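Local structure of PHB depolymerase (Penicillium funiculosum, 2D81) at residues V85-T97 against M109-N121. The protein hydrolyses the ester bonds of the biopolyester polyhydroxybutyrate, as a depolymerase of the alpha/beta hydrolase fold. Residues are numbered along the deposited sequence; the frame is centred on the assembly and turned at random.
Sequences VANLGQRKIYMWT and MNQLKAQLGNFDN. With NAG (2-acetamido-2-deoxy-beta-D-glucopyranose), chain B.
Val85 comes obliquely to the Phe119 ring, with its CB 3.9 Å from Phe119 CD2. Leu88 lies alongside, its CD1 3.9 Å from Phe119 CB. Asn118 CB sits over one face of the ring, offset toward the rim. The Arg91 guanidinium has Asn87 O above one face; in its plane, NH2 donates to Gln90 O. Two waters join the backbones. One donates to Val85 O and Phe119 O; the other donates to Leu88 O and Arg91 O and accepts from Asn121 N. Further along, Ile93 CG2 packs 4.0 Å from Leu116 CD1. With CG anti to the carbonyl carbon (chi1 -71°) and chi2 extended, Met95 carries its SD out to the helix, 3.8 Å from Lys113 CA. Met109, bent at chi2 and chi3, brings CE to 3.5 Å from Met95 CB. Lys92 turns the other way: its CD lies 3.2 Å from O5 of the attached N-acetylglucosamine (NAG), and its NZ bonds Trp171 O. With an alanine in place of Lys92, Trp171 would probably lose its cation-pi and hydrogen-bond partner, and the sugar its CD contact. The axes of 92-97 and 109-116 run at 160°. Strand 92-98, helix 106-116 and strand 125-130 form a beta-alpha-beta crossover of the alpha/beta hydrolase sheet.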
# COMPACT_ATOMS: atom_id res chain seq x y z
N VAL A 85 -4.96 0.09 18.84
CA VAL A 85 -3.56 -0.18 18.51
C VAL A 85 -3.07 -1.50 19.10
O VAL A 85 -2.01 -1.99 18.73
CB VAL A 85 -2.64 0.96 18.98
CG1 VAL A 85 -2.98 2.24 18.22
CG2 VAL A 85 -2.78 1.17 20.48
N ALA A 86 -3.86 -2.07 20.01
CA ALA A 86 -3.57 -3.41 20.52
C ALA A 86 -3.50 -4.41 19.38
O ALA A 86 -2.75 -5.39 19.44
CB ALA A 86 -4.64 -3.82 21.53
N ASN A 87 -4.28 -4.18 18.33
CA ASN A 87 -4.26 -5.06 17.17
C ASN A 87 -2.86 -5.15 16.57
O ASN A 87 -2.46 -6.21 16.08
CB ASN A 87 -5.23 -4.58 16.09
CG ASN A 87 -6.68 -4.63 16.53
OD1 ASN A 87 -7.03 -5.38 17.44
ND2 ASN A 87 -7.53 -3.85 15.88
N LEU A 88 -2.13 -4.05 16.59
CA LEU A 88 -0.82 -4.01 15.94
C LEU A 88 0.16 -4.97 16.59
O LEU A 88 1.19 -5.31 16.01
CB LEU A 88 -0.26 -2.59 15.97
CG LEU A 88 -1.08 -1.55 15.19
CD1 LEU A 88 -0.49 -0.17 15.41
CD2 LEU A 88 -1.09 -1.91 13.70
N GLY A 89 -0.17 -5.43 17.79
CA GLY A 89 0.69 -6.37 18.49
C GLY A 89 0.59 -7.78 17.92
O GLY A 89 1.39 -8.65 18.27
N GLN A 90 -0.40 -8.00 17.05
CA GLN A 90 -0.58 -9.29 16.40
C GLN A 90 -0.71 -9.14 14.89
O GLN A 90 -1.62 -9.70 14.27
CB GLN A 90 -1.83 -9.99 16.94
CG GLN A 90 -1.75 -10.37 18.41
CD GLN A 90 -2.92 -11.22 18.85
OE1 GLN A 90 -4.08 -10.84 18.67
NE2 GLN A 90 -2.63 -12.38 19.43
N ARG A 91 0.20 -8.37 14.31
CA ARG A 91 0.22 -8.17 12.87
C ARG A 91 1.62 -8.45 12.32
O ARG A 91 2.62 -8.14 12.97
CB ARG A 91 -0.17 -6.73 12.53
CG ARG A 91 -1.60 -6.37 12.93
CD ARG A 91 -2.62 -7.00 11.99
NE ARG A 91 -3.99 -6.72 12.39
CZ ARG A 91 -4.65 -7.38 13.34
NH1 ARG A 91 -5.90 -7.04 13.64
NH2 ARG A 91 -4.07 -8.38 13.98
N LYS A 92 1.68 -9.03 11.13
CA LYS A 92 2.94 -9.17 10.42
C LYS A 92 3.19 -7.86 9.67
O LYS A 92 2.35 -7.42 8.89
CB LYS A 92 2.87 -10.33 9.42
CG LYS A 92 2.54 -11.68 10.06
CD LYS A 92 3.60 -12.08 11.08
CE LYS A 92 4.92 -12.40 10.41
NZ LYS A 92 4.82 -13.64 9.60
N ILE A 93 4.34 -7.26 9.91
CA ILE A 93 4.67 -5.98 9.30
C ILE A 93 5.98 -6.07 8.54
O ILE A 93 7.01 -6.43 9.11
CB ILE A 93 4.77 -4.86 10.36
CG1 ILE A 93 3.44 -4.73 11.10
CG2 ILE A 93 5.12 -3.53 9.69
CD1 ILE A 93 3.45 -3.72 12.23
N TYR A 94 5.91 -5.78 7.25
CA TYR A 94 7.07 -5.81 6.37
C TYR A 94 7.43 -4.38 5.97
O TYR A 94 6.56 -3.59 5.61
CB TYR A 94 6.76 -6.63 5.11
CG TYR A 94 7.84 -6.54 4.05
CD1 TYR A 94 8.95 -7.39 4.09
CD2 TYR A 94 7.77 -5.59 3.03
CE1 TYR A 94 9.96 -7.29 3.13
CE2 TYR A 94 8.77 -5.48 2.07
CZ TYR A 94 9.86 -6.33 2.13
OH TYR A 94 10.85 -6.22 1.19
N MET A 95 8.72 -4.05 6.04
CA MET A 95 9.19 -2.72 5.67
C MET A 95 10.45 -2.82 4.81
O MET A 95 11.32 -3.65 5.06
CB MET A 95 9.48 -1.89 6.92
CG MET A 95 8.23 -1.47 7.67
SD MET A 95 8.59 -0.66 9.23
CE MET A 95 8.80 -2.09 10.29
N TRP A 96 10.53 -1.97 3.78
CA TRP A 96 11.65 -1.99 2.85
C TRP A 96 12.09 -0.59 2.48
O TRP A 96 11.26 0.31 2.31
CB TRP A 96 11.27 -2.73 1.56
CG TRP A 96 12.37 -2.73 0.53
CD1 TRP A 96 13.41 -3.61 0.43
CD2 TRP A 96 12.56 -1.78 -0.54
NE1 TRP A 96 14.23 -3.27 -0.62
CE2 TRP A 96 13.73 -2.15 -1.23
CE3 TRP A 96 11.84 -0.65 -0.97
CZ2 TRP A 96 14.21 -1.44 -2.34
CZ3 TRP A 96 12.32 0.06 -2.07
CH2 TRP A 96 13.49 -0.34 -2.74
N THR A 97 13.40 -0.40 2.36
CA THR A 97 13.93 0.82 1.78
C THR A 97 15.15 0.50 0.93
O THR A 97 15.87 -0.46 1.21
CB THR A 97 14.32 1.83 2.87
OG1 THR A 97 14.80 3.04 2.26
CG2 THR A 97 15.40 1.25 3.77
N MET A 109 12.04 5.92 6.63
CA MET A 109 11.52 4.58 6.89
C MET A 109 11.90 4.07 8.28
O MET A 109 11.12 3.36 8.91
CB MET A 109 11.99 3.60 5.81
CG MET A 109 11.08 3.54 4.60
SD MET A 109 9.40 2.98 5.01
CE MET A 109 9.72 1.24 5.35
N ASN A 110 13.08 4.44 8.76
CA ASN A 110 13.50 4.01 10.09
C ASN A 110 12.60 4.59 11.18
O ASN A 110 12.38 3.95 12.20
CB ASN A 110 14.95 4.42 10.36
CG ASN A 110 15.44 3.93 11.71
OD1 ASN A 110 15.63 2.73 11.92
ND2 ASN A 110 15.65 4.86 12.64
N GLN A 111 12.10 5.80 10.96
CA GLN A 111 11.19 6.42 11.93
C GLN A 111 9.85 5.69 11.96
O GLN A 111 9.22 5.59 13.02
CB GLN A 111 10.96 7.90 11.61
CG GLN A 111 12.16 8.81 11.87
CD GLN A 111 12.57 8.83 13.33
OE1 GLN A 111 13.25 7.92 13.81
NE2 GLN A 111 12.17 9.88 14.05
N LEU A 112 9.40 5.20 10.81
CA LEU A 112 8.21 4.35 10.78
C LEU A 112 8.45 3.09 11.61
O LEU A 112 7.58 2.67 12.37
CB LEU A 112 7.85 3.97 9.35
CG LEU A 112 6.73 2.93 9.19
CD1 LEU A 112 5.42 3.46 9.75
CD2 LEU A 112 6.57 2.60 7.71
N LYS A 113 9.62 2.49 11.45
CA LYS A 113 9.97 1.31 12.22
C LYS A 113 9.91 1.62 13.71
O LYS A 113 9.33 0.87 14.50
CB LYS A 113 11.37 0.82 11.85
CG LYS A 113 11.81 -0.42 12.61
CD LYS A 113 13.20 -0.86 12.18
CE LYS A 113 13.62 -2.14 12.87
NZ LYS A 113 15.01 -2.52 12.51
N ALA A 114 10.52 2.74 14.10
CA ALA A 114 10.58 3.13 15.50
C ALA A 114 9.18 3.38 16.04
O ALA A 114 8.84 2.99 17.16
CB ALA A 114 11.43 4.38 15.66
N GLN A 115 8.36 4.05 15.23
CA GLN A 115 7.00 4.38 15.62
C GLN A 115 6.18 3.12 15.87
O GLN A 115 5.54 2.99 16.92
CB GLN A 115 6.33 5.22 14.54
CG GLN A 115 4.87 5.53 14.81
CD GLN A 115 4.21 6.24 13.65
OE1 GLN A 115 4.28 5.77 12.51
NE2 GLN A 115 3.56 7.37 13.93
N LEU A 116 6.18 2.21 14.91
CA LEU A 116 5.42 0.97 15.03
C LEU A 116 5.99 0.08 16.13
O LEU A 116 5.28 -0.74 16.70
CB LEU A 116 5.41 0.21 13.69
CG LEU A 116 4.65 0.93 12.57
CD1 LEU A 116 4.77 0.15 11.27
CD2 LEU A 116 3.19 1.07 12.98
N GLY A 117 7.28 0.25 16.43
CA GLY A 117 7.90 -0.53 17.49
C GLY A 117 7.26 -0.33 18.85
O GLY A 117 7.39 -1.17 19.74
N ASN A 118 6.55 0.78 19.01
CA ASN A 118 5.82 1.05 20.24
C ASN A 118 4.63 0.11 20.41
O ASN A 118 4.13 -0.05 21.53
CB ASN A 118 5.32 2.50 20.25
CG ASN A 118 6.44 3.49 20.47
OD1 ASN A 118 6.89 3.69 21.60
ND2 ASN A 118 6.90 4.12 19.40
N PHE A 119 4.18 -0.49 19.32
CA PHE A 119 2.93 -1.24 19.32
C PHE A 119 3.04 -2.67 18.80
O PHE A 119 2.18 -3.50 19.09
CB PHE A 119 1.88 -0.49 18.50
CG PHE A 119 1.75 0.96 18.86
CD1 PHE A 119 2.34 1.93 18.07
CD2 PHE A 119 1.07 1.34 20.01
CE1 PHE A 119 2.26 3.28 18.42
CE2 PHE A 119 0.98 2.69 20.37
CZ PHE A 119 1.58 3.66 19.57
N ASP A 120 4.08 -2.96 18.03
CA ASP A 120 4.18 -4.25 17.37
C ASP A 120 5.09 -5.26 18.08
O ASP A 120 5.68 -4.97 19.12
CB ASP A 120 4.62 -4.07 15.91
CG ASP A 120 6.03 -3.51 15.77
OD1 ASP A 120 6.32 -2.92 14.71
OD2 ASP A 120 6.86 -3.67 16.70
N ASN A 121 5.18 -6.45 17.49
CA ASN A 121 5.97 -7.56 18.02
C ASN A 121 7.18 -7.75 17.11
O ASN A 121 7.03 -8.00 15.92
CB ASN A 121 5.11 -8.82 18.03
CG ASN A 121 5.92 -10.09 18.25
OD1 ASN A 121 6.49 -10.30 19.32
ND2 ASN A 121 5.97 -10.94 17.24
C1 NAG B . 3.01 -13.32 14.89
C2 NAG B . 2.01 -13.33 16.06
C3 NAG B . 1.09 -14.57 16.02
C4 NAG B . 0.56 -14.87 14.61
C5 NAG B . 1.70 -14.82 13.60
C6 NAG B . 1.26 -15.05 12.17
C7 NAG B . 2.40 -12.57 18.33
C8 NAG B . 2.86 -13.01 19.71
N2 NAG B . 2.76 -13.34 17.30
O3 NAG B . -0.02 -14.36 16.88
O4 NAG B . -0.03 -16.16 14.59
O5 NAG B . 2.33 -13.53 13.65
O6 NAG B . 2.31 -15.62 11.40
O7 NAG B . 1.73 -11.54 18.21
O HOH W 1 -0.11 -3.03 20.44
O HOH W 2 3.18 -7.18 15.56